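Local coordinates for arginyl-tRNA synthetase (Campylobacter jejuni, PDB 3FNR), which catalyses the ATP-dependent attachment of L-arginine to tRNA(Arg), releasing AMP and diphosphate, as a monomeric aminoacyl-tRNA synthetase of the first class, at residues Phe55-Tyr68 / Leu387-Ile399. The protein carries 1 engineered substitution. Residues are numbered along the deposited sequence; the frame is centred on the assembly and turned at random. Where two conformers were deposited one is given.
Sequences FGDTLTRLARHLGY and LNDAFEARALQKI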
loop_
_atom_site.group_PDB
_atom_site.type_symbol
_atom_site.label_atom_id
_atom_site.label_comp_id
_atom_site.label_asym_id
_atom_site.label_seq_id
_atom_site.Cartn_x
_atom_site.Cartn_y
_atom_site.Cartn_z
ATOM N N PHE A 55 -2.034 0.132 2.518
ATOM C CA PHE A 55 -3.383 0.559 2.142
ATOM C C PHE A 55 -3.570 0.593 0.620
ATOM O O PHE A 55 -4.561 0.068 0.103
ATOM C CB PHE A 55 -3.728 1.921 2.767
ATOM C CG PHE A 55 -5.184 2.312 2.630
ATOM C CD1 PHE A 55 -6.092 2.025 3.652
ATOM C CD2 PHE A 55 -5.644 2.990 1.495
ATOM C CE1 PHE A 55 -7.440 2.396 3.535
ATOM C CE2 PHE A 55 -6.997 3.357 1.368
ATOM C CZ PHE A 55 -7.888 3.058 2.389
ATOM N N GLY A 56 -2.622 1.193 -0.097
ATOM C CA GLY A 56 -2.764 1.358 -1.552
ATOM C C GLY A 56 -2.727 0.059 -2.328
ATOM O O GLY A 56 -3.446 -0.106 -3.326
ATOM N N ASP A 57 -1.895 -0.870 -1.879
ATOM C CA ASP A 57 -1.780 -2.144 -2.585
ATOM C C ASP A 57 -3.021 -2.985 -2.337
ATOM O O ASP A 57 -3.526 -3.636 -3.252
ATOM C CB ASP A 57 -0.529 -2.916 -2.171
ATOM C CG ASP A 57 -0.328 -4.158 -3.012
ATOM O OD1 ASP A 57 -0.338 -5.271 -2.449
ATOM O OD2 ASP A 57 -0.211 -4.020 -4.251
ATOM N N THR A 58 -3.526 -2.943 -1.104
ATOM C CA THR A 58 -4.741 -3.675 -0.786
ATOM C C THR A 58 -5.893 -3.076 -1.585
ATOM O O THR A 58 -6.611 -3.806 -2.255
ATOM C CB THR A 58 -5.025 -3.700 0.730
ATOM O OG1 THR A 58 -3.853 -4.150 1.419
ATOM C CG2 THR A 58 -6.153 -4.652 1.045
ATOM N N LEU A 59 -6.022 -1.748 -1.573
ATOM C CA LEU A 59 -7.014 -1.046 -2.413
ATOM C C LEU A 59 -6.951 -1.492 -3.877
ATOM O O LEU A 59 -7.979 -1.799 -4.485
ATOM C CB LEU A 59 -6.782 0.467 -2.370
ATOM C CG LEU A 59 -7.917 1.483 -2.183
ATOM C CD1 LEU A 59 -7.615 2.691 -3.027
ATOM C CD2 LEU A 59 -9.324 0.955 -2.483
ATOM N N THR A 60 -5.735 -1.515 -4.426
ATOM C CA THR A 60 -5.498 -1.945 -5.799
ATOM C C THR A 60 -5.973 -3.370 -6.052
ATOM O O THR A 60 -6.745 -3.605 -6.984
ATOM C CB THR A 60 -4.005 -1.841 -6.164
ATOM O OG1 THR A 60 -3.546 -0.520 -5.870
ATOM C CG2 THR A 60 -3.803 -2.114 -7.632
ATOM N N ARG A 61 -5.521 -4.305 -5.211
ATOM C CA ARG A 61 -5.895 -5.719 -5.335
ATOM C C ARG A 61 -7.401 -5.889 -5.237
ATOM O O ARG A 61 -7.994 -6.685 -5.965
ATOM C CB ARG A 61 -5.226 -6.543 -4.238
ATOM C CG ARG A 61 -3.735 -6.772 -4.408
ATOM C CD ARG A 61 -3.179 -7.421 -3.147
ATOM N NE ARG A 61 -1.728 -7.592 -3.169
ATOM C CZ ARG A 61 -1.111 -8.686 -3.604
ATOM N NH1 ARG A 61 -1.817 -9.713 -4.069
ATOM N NH2 ARG A 61 0.215 -8.752 -3.573
ATOM N N LEU A 62 -8.011 -5.129 -4.332
ATOM C CA LEU A 62 -9.445 -5.187 -4.119
ATOM C C LEU A 62 -10.207 -4.629 -5.317
ATOM O O LEU A 62 -11.118 -5.283 -5.838
ATOM C CB LEU A 62 -9.827 -4.474 -2.820
ATOM C CG LEU A 62 -11.302 -4.446 -2.412
ATOM C CD1 LEU A 62 -11.913 -5.843 -2.298
ATOM C CD2 LEU A 62 -11.401 -3.720 -1.110
ATOM N N ALA A 63 -9.812 -3.443 -5.773
ATOM C CA ALA A 63 -10.405 -2.862 -6.976
ATOM C C ALA A 63 -10.355 -3.800 -8.184
ATOM O O ALA A 63 -11.358 -3.970 -8.877
ATOM C CB ALA A 63 -9.741 -1.576 -7.302
ATOM N N ARG A 64 -9.200 -4.421 -8.416
ATOM C CA ARG A 64 -9.042 -5.353 -9.539
ATOM C C ARG A 64 -9.946 -6.583 -9.390
ATOM O O ARG A 64 -10.589 -7.000 -10.352
ATOM C CB ARG A 64 -7.576 -5.765 -9.712
ATOM C CG ARG A 64 -6.889 -5.111 -10.900
ATOM C CD ARG A 64 -5.874 -4.036 -10.531
ATOM N NE ARG A 64 -4.526 -4.584 -10.404
ATOM C CZ ARG A 64 -3.392 -3.908 -10.611
ATOM N NH1 ARG A 64 -3.402 -2.628 -10.975
ATOM N NH2 ARG A 64 -2.231 -4.524 -10.444
ATOM N N HIS A 65 -10.008 -7.130 -8.174
ATOM C CA HIS A 65 -10.848 -8.282 -7.849
ATOM C C HIS A 65 -12.307 -7.999 -8.189
ATOM O O HIS A 65 -13.005 -8.837 -8.772
ATOM C CB HIS A 65 -10.703 -8.618 -6.356
ATOM C CG HIS A 65 -11.484 -9.818 -5.909
ATOM N ND1 HIS A 65 -11.042 -11.112 -6.094
ATOM C CD2 HIS A 65 -12.671 -9.916 -5.264
ATOM C CE1 HIS A 65 -11.928 -11.955 -5.588
ATOM N NE2 HIS A 65 -12.929 -11.254 -5.084
ATOM N N LEU A 66 -12.741 -6.785 -7.861
ATOM C CA LEU A 66 -14.117 -6.373 -8.057
ATOM C C LEU A 66 -14.436 -5.953 -9.494
ATOM O O LEU A 66 -15.581 -5.617 -9.802
ATOM C CB LEU A 66 -14.481 -5.273 -7.055
ATOM C CG LEU A 66 -14.364 -5.669 -5.571
ATOM C CD1 LEU A 66 -14.582 -4.460 -4.711
ATOM C CD2 LEU A 66 -15.341 -6.789 -5.181
ATOM N N GLY A 67 -13.433 -5.982 -10.367
ATOM C CA GLY A 67 -13.641 -5.731 -11.787
ATOM C C GLY A 67 -13.409 -4.298 -12.219
ATOM O O GLY A 67 -13.770 -3.920 -13.337
ATOM N N TYR A 68 -12.824 -3.492 -11.335
ATOM C CA TYR A 68 -12.494 -2.116 -11.677
ATOM C C TYR A 68 -11.160 -2.075 -12.422
ATOM O O TYR A 68 -10.243 -2.837 -12.099
ATOM C CB TYR A 68 -12.440 -1.232 -10.425
ATOM C CG TYR A 68 -13.774 -1.083 -9.729
ATOM C CD1 TYR A 68 -14.145 -1.955 -8.707
ATOM C CD2 TYR A 68 -14.664 -0.068 -10.085
ATOM C CE1 TYR A 68 -15.376 -1.830 -8.064
ATOM C CE2 TYR A 68 -15.902 0.070 -9.441
ATOM C CZ TYR A 68 -16.247 -0.822 -8.433
ATOM O OH TYR A 68 -17.456 -0.717 -7.788
ATOM N N LEU A 387 -16.597 -7.126 0.665
ATOM C CA LEU A 387 -15.561 -6.587 -0.230
ATOM C C LEU A 387 -16.046 -5.373 -1.022
ATOM O O LEU A 387 -15.343 -4.371 -1.123
ATOM C CB LEU A 387 -15.057 -7.662 -1.198
ATOM C CG LEU A 387 -14.339 -8.848 -0.562
ATOM C CD1 LEU A 387 -13.920 -9.847 -1.634
ATOM C CD2 LEU A 387 -13.155 -8.426 0.324
ATOM N N ASN A 388 -17.254 -5.469 -1.570
ATOM C CA ASN A 388 -17.852 -4.358 -2.302
ATOM C C ASN A 388 -18.071 -3.149 -1.409
ATOM O O ASN A 388 -17.808 -2.018 -1.807
ATOM C CB ASN A 388 -19.151 -4.795 -2.980
ATOM C CG ASN A 388 -18.901 -5.618 -4.238
ATOM O OD1 ASN A 388 -18.549 -5.076 -5.289
ATOM N ND2 ASN A 388 -19.086 -6.930 -4.138
ATOM N N ASP A 389 -18.505 -3.406 -0.184
ATOM C CA ASP A 389 -18.748 -2.356 0.790
ATOM C C ASP A 389 -17.434 -1.725 1.234
ATOM O O ASP A 389 -17.356 -0.510 1.414
ATOM C CB ASP A 389 -19.486 -2.942 1.995
ATOM C CG ASP A 389 -20.523 -2.002 2.558
ATOM O OD1 ASP A 389 -21.726 -2.276 2.350
ATOM O OD2 ASP A 389 -20.141 -0.990 3.195
ATOM N N ALA A 390 -16.403 -2.554 1.395
ATOM C CA ALA A 390 -15.080 -2.075 1.791
ATOM C C ALA A 390 -14.479 -1.158 0.731
ATOM O O ALA A 390 -13.894 -0.134 1.064
ATOM C CB ALA A 390 -14.139 -3.236 2.083
ATOM N N PHE A 391 -14.636 -1.520 -0.538
ATOM C CA PHE A 391 -14.105 -0.700 -1.616
ATOM C C PHE A 391 -14.810 0.647 -1.707
ATOM O O PHE A 391 -14.160 1.695 -1.682
ATOM C CB PHE A 391 -14.197 -1.409 -2.961
ATOM C CG PHE A 391 -13.672 -0.582 -4.097
ATOM C CD1 PHE A 391 -12.304 -0.343 -4.220
ATOM C CD2 PHE A 391 -14.538 -0.001 -5.014
ATOM C CE1 PHE A 391 -11.814 0.450 -5.246
ATOM C CE2 PHE A 391 -14.051 0.782 -6.050
ATOM C CZ PHE A 391 -12.685 1.000 -6.170
ATOM N N GLU A 392 -16.136 0.600 -1.803
ATOM C CA GLU A 392 -16.956 1.792 -1.993
ATOM C C GLU A 392 -16.846 2.833 -0.874
ATOM O O GLU A 392 -16.970 4.022 -1.136
ATOM C CB GLU A 392 -18.416 1.391 -2.237
ATOM C CG GLU A 392 -18.623 0.702 -3.592
ATOM C CD GLU A 392 -19.900 -0.124 -3.667
ATOM O OE1 GLU A 392 -19.887 -1.179 -4.337
ATOM O OE2 GLU A 392 -20.918 0.277 -3.062
ATOM N N ALA A 393 -16.593 2.390 0.358
ATOM C CA ALA A 393 -16.433 3.301 1.490
ATOM C C ALA A 393 -14.963 3.602 1.789
ATOM O O ALA A 393 -14.674 4.402 2.681
ATOM C CB ALA A 393 -17.109 2.723 2.737
ATOM N N ARG A 394 -14.064 2.955 1.033
ATOM C CA ARG A 394 -12.604 3.004 1.240
ATOM C C ARG A 394 -12.203 2.500 2.634
ATOM O O ARG A 394 -11.139 2.844 3.159
ATOM C CB ARG A 394 -12.015 4.402 0.952
ATOM C CG ARG A 394 -12.503 5.084 -0.338
ATOM C CD ARG A 394 -12.033 4.392 -1.609
ATOM N NE ARG A 394 -12.363 5.189 -2.791
ATOM C CZ ARG A 394 -13.372 4.943 -3.623
ATOM N NH1 ARG A 394 -13.575 5.743 -4.663
ATOM N NH2 ARG A 394 -14.168 3.894 -3.432
ATOM N N ALA A 395 -13.058 1.659 3.216
ATOM C CA ALA A 395 -12.857 1.136 4.564
ATOM C C ALA A 395 -12.218 -0.252 4.524
ATOM O O ALA A 395 -12.891 -1.271 4.723
ATOM C CB ALA A 395 -14.192 1.101 5.319
ATOM N N LEU A 396 -10.916 -0.295 4.267
ATOM C CA LEU A 396 -10.232 -1.572 4.071
ATOM C C LEU A 396 -10.092 -2.414 5.343
ATOM O O LEU A 396 -9.886 -3.619 5.256
ATOM C CB LEU A 396 -8.871 -1.377 3.386
ATOM C CG LEU A 396 -8.891 -0.659 2.032
ATOM C CD1 LEU A 396 -7.508 -0.584 1.414
ATOM C CD2 LEU A 396 -9.864 -1.305 1.066
ATOM N N GLN A 397 -10.225 -1.780 6.510
ATOM C CA GLN A 397 -10.184 -2.487 7.792
ATOM C C GLN A 397 -11.356 -3.436 8.011
ATOM O O GLN A 397 -11.290 -4.284 8.895
ATOM C CB GLN A 397 -10.052 -1.511 8.973
ATOM C CG GLN A 397 -11.338 -0.798 9.398
ATOM C CD GLN A 397 -11.740 0.337 8.459
ATOM O OE1 GLN A 397 -10.941 0.805 7.640
ATOM N NE2 GLN A 397 -12.983 0.786 8.579
ATOM N N LYS A 398 -12.408 -3.302 7.202
ATOM C CA LYS A 398 -13.508 -4.267 7.167
ATOM C C LYS A 398 -13.042 -5.656 6.715
ATOM O O LYS A 398 -13.655 -6.669 7.065
ATOM C CB LYS A 398 -14.638 -3.780 6.246
ATOM C CG LYS A 398 -15.309 -2.461 6.646
ATOM C CD LYS A 398 -16.571 -2.676 7.477
ATOM C CE LYS A 398 -17.349 -1.373 7.697
ATOM N NZ LYS A 398 -17.901 -0.805 6.427
ATOM N N ILE A 399 -11.969 -5.714 5.931
ATOM C CA ILE A 399 -11.427 -7.010 5.506
ATOM C C ILE A 399 -10.800 -7.817 6.684
ATOM O O ILE A 399 -11.223 -8.953 6.914
ATOM C CB ILE A 399 -10.488 -6.915 4.250
ATOM C CG1 ILE A 399 -11.184 -6.204 3.084
ATOM C CG2 ILE A 399 -10.040 -8.301 3.800
ATOM C CD1 ILE A 399 -10.248 -5.936 1.875
HETATM O O HOH W 1 -18.065 -2.399 -5.655
#
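F391 packs its ring against the flank of helix 50-65 at the junction of two domains. With CG anti to the backbone N (chi1 179°), the ring extends away from its own helix and is met by L59, A63 and Y68, while L66 CD1 presses on its root, 3.5 Å from F391 CB. The Y68 ring takes F391 CE2 over one face, off-centre; the two planes are inclined at 32°, and the centroids lie 4.5 Å apart. Beyond the rings a single water accepts from Y68 OH and donates to N388 OD1 and E392 OE1, bridging the segments, which share no direct hydrogen bond; N388 ND2 donates to K384 O. L62 supplies a knob in a hole formed by L387, A390, F391 and I399: CD1 rests on L387, and CD2 slides past L396 CD2, 3.6 Å away, and meets I399 CD1 tip to tip. The helices thus joined belong to the synthetase catalytic domain, just after the HIGH motif, and to the DALR anticodon-binding domain; L445 of helix 425-445 also touches L62 and L387. Schellman motifs at G67 and R394 turn the chain away after each helix. The turn after R394 delivers L396, whose CD1 stands over the centre of the F55 ring in a CH-pi contact, 3.6 Å from the centroid, with R394 O at the ring edge, 3.3 Å from F55 CZ. The backbone N of R394 donates to F391 O (3.0 Å), within the last turn of the helix.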